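Local coordinates for hypothetical protein (Burkholderia xenovorans, PDB 2O8Q), which is of unknown function but has a cupin-like fold that binds a nickel ion through histidines, consistent with a metal-dependent role, at residues A[39-50]-A[108-119]. Numbering follows the deposited sequence.
Sequences GMFGAHVIRAIP and DDLEVLEIVSPA. With EDO (1,2-ethanediol), chain F.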
loop_
_atom_site.group_PDB
_atom_site.type_symbol
_atom_site.label_atom_id
_atom_site.label_comp_id
_atom_site.label_asym_id
_atom_site.label_seq_id
_atom_site.Cartn_x
_atom_site.Cartn_y
_atom_site.Cartn_z
ATOM N N GLY A 39 10.053 -5.721 3.369
ATOM C CA GLY A 39 9.686 -6.041 1.991
ATOM C C GLY A 39 8.368 -5.494 1.470
ATOM O O GLY A 39 8.019 -5.728 0.288
HETATM N N MSE A 40 7.657 -4.751 2.317
HETATM C CA MSE A 40 6.354 -4.201 1.881
HETATM C C MSE A 40 6.552 -3.145 0.793
HETATM O O MSE A 40 5.656 -2.947 -0.034
HETATM C CB MSE A 40 5.581 -3.596 3.052
HETATM C CG MSE A 40 5.291 -4.473 4.216
HETATM SE SE MSE A 40 3.924 -3.617 5.401
HETATM C CE MSE A 40 2.595 -3.685 3.952
ATOM N N PHE A 41 7.695 -2.435 0.847
ATOM C CA PHE A 41 8.113 -1.447 -0.151
ATOM C C PHE A 41 9.610 -1.584 -0.369
ATOM O O PHE A 41 10.340 -2.123 0.460
ATOM C CB PHE A 41 7.850 -0.040 0.326
ATOM C CG PHE A 41 6.408 0.322 0.390
ATOM C CD1 PHE A 41 5.648 0.058 1.448
ATOM C CD2 PHE A 41 5.883 0.966 -0.710
ATOM C CE1 PHE A 41 4.237 0.418 1.421
ATOM C CE2 PHE A 41 4.550 1.326 -0.744
ATOM C CZ PHE A 41 3.761 1.009 0.284
ATOM N N GLY A 42 10.078 -1.093 -1.499
ATOM C CA GLY A 42 11.491 -0.923 -1.765
ATOM C C GLY A 42 11.732 0.421 -2.423
ATOM O O GLY A 42 10.834 0.946 -3.062
ATOM N N ALA A 43 12.936 0.954 -2.284
ATOM C CA ALA A 43 13.294 2.132 -3.046
ATOM C C ALA A 43 14.784 2.121 -3.214
ATOM O O ALA A 43 15.548 1.841 -2.273
ATOM C CB ALA A 43 12.848 3.413 -2.355
ATOM N N HIS A 44 15.205 2.414 -4.415
ATOM C CA HIS A 44 16.640 2.351 -4.759
ATOM C C HIS A 44 16.940 3.250 -5.912
ATOM O O HIS A 44 16.081 3.559 -6.719
ATOM C CB HIS A 44 17.051 0.908 -5.011
ATOM C CG HIS A 44 16.057 0.199 -5.875
ATOM N ND1 HIS A 44 15.089 -0.645 -5.347
ATOM C CD2 HIS A 44 15.747 0.367 -7.177
ATOM C CE1 HIS A 44 14.296 -1.042 -6.330
ATOM N NE2 HIS A 44 14.722 -0.499 -7.465
ATOM N N VAL A 45 18.198 3.683 -5.992
ATOM C CA VAL A 45 18.674 4.477 -7.120
ATOM C C VAL A 45 19.384 3.532 -8.108
ATOM O O VAL A 45 20.221 2.676 -7.730
ATOM C CB VAL A 45 19.593 5.606 -6.683
ATOM C CG1 VAL A 45 20.174 6.395 -7.900
ATOM C CG2 VAL A 45 18.871 6.541 -5.673
ATOM N N ILE A 46 19.006 3.680 -9.360
ATOM C CA ILE A 46 19.515 2.854 -10.428
ATOM C C ILE A 46 20.403 3.739 -11.302
ATOM O O ILE A 46 20.010 4.820 -11.691
ATOM C CB ILE A 46 18.359 2.332 -11.287
ATOM C CG1 ILE A 46 17.255 1.682 -10.429
ATOM C CG2 ILE A 46 18.863 1.335 -12.367
ATOM C CD1 ILE A 46 16.103 1.134 -11.188
ATOM N N ARG A 47 21.590 3.258 -11.590
ATOM C CA ARG A 47 22.481 3.997 -12.492
ATOM C C ARG A 47 22.957 3.086 -13.622
ATOM O O ARG A 47 23.214 1.896 -13.423
ATOM C CB ARG A 47 23.629 4.674 -11.739
ATOM C CG ARG A 47 24.764 3.915 -11.404
ATOM C CD ARG A 47 25.906 4.903 -11.019
ATOM N NE ARG A 47 26.943 4.150 -10.355
ATOM C CZ ARG A 47 27.810 4.678 -9.505
ATOM N NH1 ARG A 47 27.714 5.961 -9.168
ATOM N NH2 ARG A 47 28.713 3.898 -8.954
ATOM N N ALA A 48 23.054 3.674 -14.808
ATOM C CA ALA A 48 23.539 2.954 -15.966
ATOM C C ALA A 48 25.008 2.655 -15.812
ATOM O O ALA A 48 25.753 3.408 -15.185
ATOM C CB ALA A 48 23.316 3.760 -17.211
ATOM N N ILE A 49 25.402 1.565 -16.440
ATOM C CA ILE A 49 26.807 1.182 -16.584
ATOM C C ILE A 49 27.127 1.393 -18.058
ATOM O O ILE A 49 26.434 0.825 -18.874
ATOM C CB ILE A 49 27.014 -0.334 -16.285
ATOM C CG1 ILE A 49 26.793 -0.656 -14.828
ATOM C CG2 ILE A 49 28.433 -0.773 -16.712
ATOM C CD1 ILE A 49 26.619 -2.123 -14.573
ATOM N N PRO A 50 28.168 2.206 -18.398
ATOM C CA PRO A 50 28.596 2.311 -19.805
ATOM C C PRO A 50 29.462 1.115 -20.194
ATOM O O PRO A 50 29.075 -0.024 -19.908
ATOM C CB PRO A 50 29.392 3.630 -19.853
ATOM C CG PRO A 50 29.388 4.206 -18.418
ATOM C CD PRO A 50 28.977 3.075 -17.515
ATOM N N ASP A 108 24.301 7.370 -20.883
ATOM C CA ASP A 108 25.364 6.744 -20.122
ATOM C C ASP A 108 25.393 7.193 -18.691
ATOM O O ASP A 108 25.931 6.473 -17.853
ATOM C CB ASP A 108 26.736 7.090 -20.697
ATOM C CG ASP A 108 27.034 6.356 -21.951
ATOM O OD1 ASP A 108 26.374 5.306 -22.214
ATOM O OD2 ASP A 108 27.971 6.833 -22.652
ATOM N N ASP A 109 24.875 8.398 -18.433
ATOM C CA ASP A 109 24.842 8.970 -17.097
ATOM C C ASP A 109 23.472 8.833 -16.413
ATOM O O ASP A 109 23.224 9.484 -15.401
ATOM C CB ASP A 109 25.288 10.417 -17.123
ATOM C CG ASP A 109 24.364 11.313 -17.887
ATOM O OD1 ASP A 109 23.583 10.838 -18.737
ATOM O OD2 ASP A 109 24.403 12.522 -17.623
ATOM N N LEU A 110 22.580 8.015 -16.945
ATOM C CA LEU A 110 21.280 7.880 -16.297
ATOM C C LEU A 110 21.392 7.510 -14.804
ATOM O O LEU A 110 22.103 6.563 -14.439
ATOM C CB LEU A 110 20.418 6.807 -16.969
ATOM C CG LEU A 110 19.061 6.472 -16.320
ATOM C CD1 LEU A 110 18.135 7.666 -16.518
ATOM C CD2 LEU A 110 18.507 5.151 -16.878
ATOM N N GLU A 111 20.640 8.235 -13.980
ATOM C CA GLU A 111 20.406 7.870 -12.572
ATOM C C GLU A 111 18.930 8.086 -12.287
ATOM O O GLU A 111 18.433 9.180 -12.532
ATOM C CB GLU A 111 21.255 8.760 -11.667
ATOM C CG GLU A 111 21.326 8.291 -10.217
ATOM C CD GLU A 111 22.255 9.145 -9.365
ATOM O OE1 GLU A 111 22.485 10.319 -9.733
ATOM O OE2 GLU A 111 22.742 8.647 -8.334
ATOM N N VAL A 112 18.237 7.071 -11.769
ATOM C CA VAL A 112 16.803 7.132 -11.590
ATOM C C VAL A 112 16.453 6.491 -10.261
ATOM O O VAL A 112 16.938 5.400 -9.947
ATOM C CB VAL A 112 16.062 6.493 -12.818
ATOM C CG1 VAL A 112 16.460 5.056 -13.025
ATOM C CG2 VAL A 112 14.534 6.665 -12.686
ATOM N N LEU A 113 15.572 7.124 -9.514
ATOM C CA LEU A 113 15.045 6.553 -8.286
ATOM C C LEU A 113 13.771 5.772 -8.629
ATOM O O LEU A 113 12.888 6.252 -9.321
ATOM C CB LEU A 113 14.695 7.685 -7.322
ATOM C CG LEU A 113 14.071 7.317 -5.974
ATOM C CD1 LEU A 113 15.040 6.526 -5.056
ATOM C CD2 LEU A 113 13.514 8.615 -5.252
ATOM N N GLU A 114 13.702 4.554 -8.115
ATOM C CA GLU A 114 12.551 3.687 -8.259
ATOM C C GLU A 114 11.993 3.452 -6.855
ATOM O O GLU A 114 12.744 3.105 -5.958
ATOM C CB GLU A 114 12.895 2.313 -8.872
ATOM C CG GLU A 114 11.691 1.367 -9.026
ATOM C CD GLU A 114 12.016 0.073 -9.722
ATOM O OE1 GLU A 114 13.215 -0.336 -9.752
ATOM O OE2 GLU A 114 11.080 -0.599 -10.244
ATOM N N ILE A 115 10.669 3.624 -6.719
ATOM C CA ILE A 115 9.917 3.324 -5.503
ATOM C C ILE A 115 8.868 2.297 -5.907
ATOM O O ILE A 115 8.118 2.523 -6.839
ATOM C CB ILE A 115 9.254 4.561 -4.888
ATOM C CG1 ILE A 115 10.236 5.733 -4.808
ATOM C CG2 ILE A 115 8.592 4.169 -3.542
ATOM C CD1 ILE A 115 10.184 6.738 -5.990
ATOM N N VAL A 116 8.775 1.176 -5.190
ATOM C CA VAL A 116 7.958 0.060 -5.648
ATOM C C VAL A 116 7.430 -0.716 -4.461
ATOM O O VAL A 116 8.120 -0.832 -3.439
ATOM C CB VAL A 116 8.846 -0.898 -6.494
ATOM C CG1 VAL A 116 9.825 -1.737 -5.565
ATOM C CG2 VAL A 116 8.038 -1.870 -7.384
ATOM N N SER A 117 6.225 -1.259 -4.592
ATOM C CA SER A 117 5.659 -2.193 -3.607
ATOM C C SER A 117 5.175 -3.403 -4.407
ATOM O O SER A 117 4.513 -3.236 -5.430
ATOM C CB SER A 117 4.484 -1.584 -2.889
ATOM O OG SER A 117 3.907 -2.572 -2.029
ATOM N N PRO A 118 5.525 -4.644 -4.003
ATOM C CA PRO A 118 6.435 -4.963 -2.915
ATOM C C PRO A 118 7.899 -4.790 -3.398
ATOM O O PRO A 118 8.140 -4.706 -4.622
ATOM C CB PRO A 118 6.184 -6.451 -2.648
ATOM C CG PRO A 118 5.797 -6.989 -4.032
ATOM C CD PRO A 118 5.041 -5.852 -4.710
ATOM N N ALA A 119 8.860 -4.925 -2.479
ATOM C CA ALA A 119 10.279 -4.902 -2.866
ATOM C C ALA A 119 10.604 -6.066 -3.778
ATOM O O ALA A 119 11.361 -5.872 -4.760
ATOM C CB ALA A 119 11.180 -4.923 -1.643
HETATM C C1 EDO F . 1.209 -2.206 -0.118
HETATM O O1 EDO F . 1.112 -3.620 -0.458
HETATM C C2 EDO F . 0.519 -1.183 -1.063
HETATM O O2 EDO F . 0.845 -1.184 -2.478
HETATM O O HOH W 1 24.646 3.169 -20.489
#
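Neighbouring strands of a cupin beta-sheet, far apart in sequence, are joined here: strand 42-48 runs antiparallel to strand 111-116, their directions 153° apart. Paired N-H and C=O bonds link Gly42 with Val116, His44 with Glu114 and Ile46 with Val112. Ala43-Ile115 and Val45-Leu113 alternate with these as non-hydrogen-bonded pairs; Arg47-Glu111 follows, and beyond it Ala48 N bonds to Leu110 O. CA-H...O contacts complete the seam.

As in any sheet, alternate residues face opposite ways, and the two faces differ in character. On the face of His44, NE2 donates to Glu114 OE1 at 2.7 Å. The carboxylate oxygen lies at the ring edge, nearly in its plane, yet the nitrogen approaches from above the carboxylate, whose plane stands 82° from the ring. His44 reaches it because chi1 of 45° sets CG between the backbone N and the carbonyl carbon, while Glu114 runs out fully extended from CB to CD. Ile46 CD1 packs 3.5 Å from the same OE1, and Ile46 CB meets Val112 CG1. Gln66 holds OE2, the other carboxylate oxygen.

The Val45 face is turned to a second subunit, whose Tyr69 packs on Val45 and Leu113. Here the Val45 and Leu113 side chains cross at about a right angle, with CG2 of Val45 3.9 Å from CD1 of Leu113.

Beyond the strand ends, Ser117 OG donates to Met40 O at 2.7 Å, nearly in line with the C=O bond. That hydroxyl also sits 4.1 Å above the centre of the Phe41 ring. Past the cis peptide preceding Pro118, Ala119 N bonds to Gly39 O.

The side chain of Glu114 is about 6 Å from the nickel bound by His59, His61 and His101. Bonds to both carboxylate oxygens, from His44 NE2 and Gln66 NE2, restrain its rotation and position it beside the metal site.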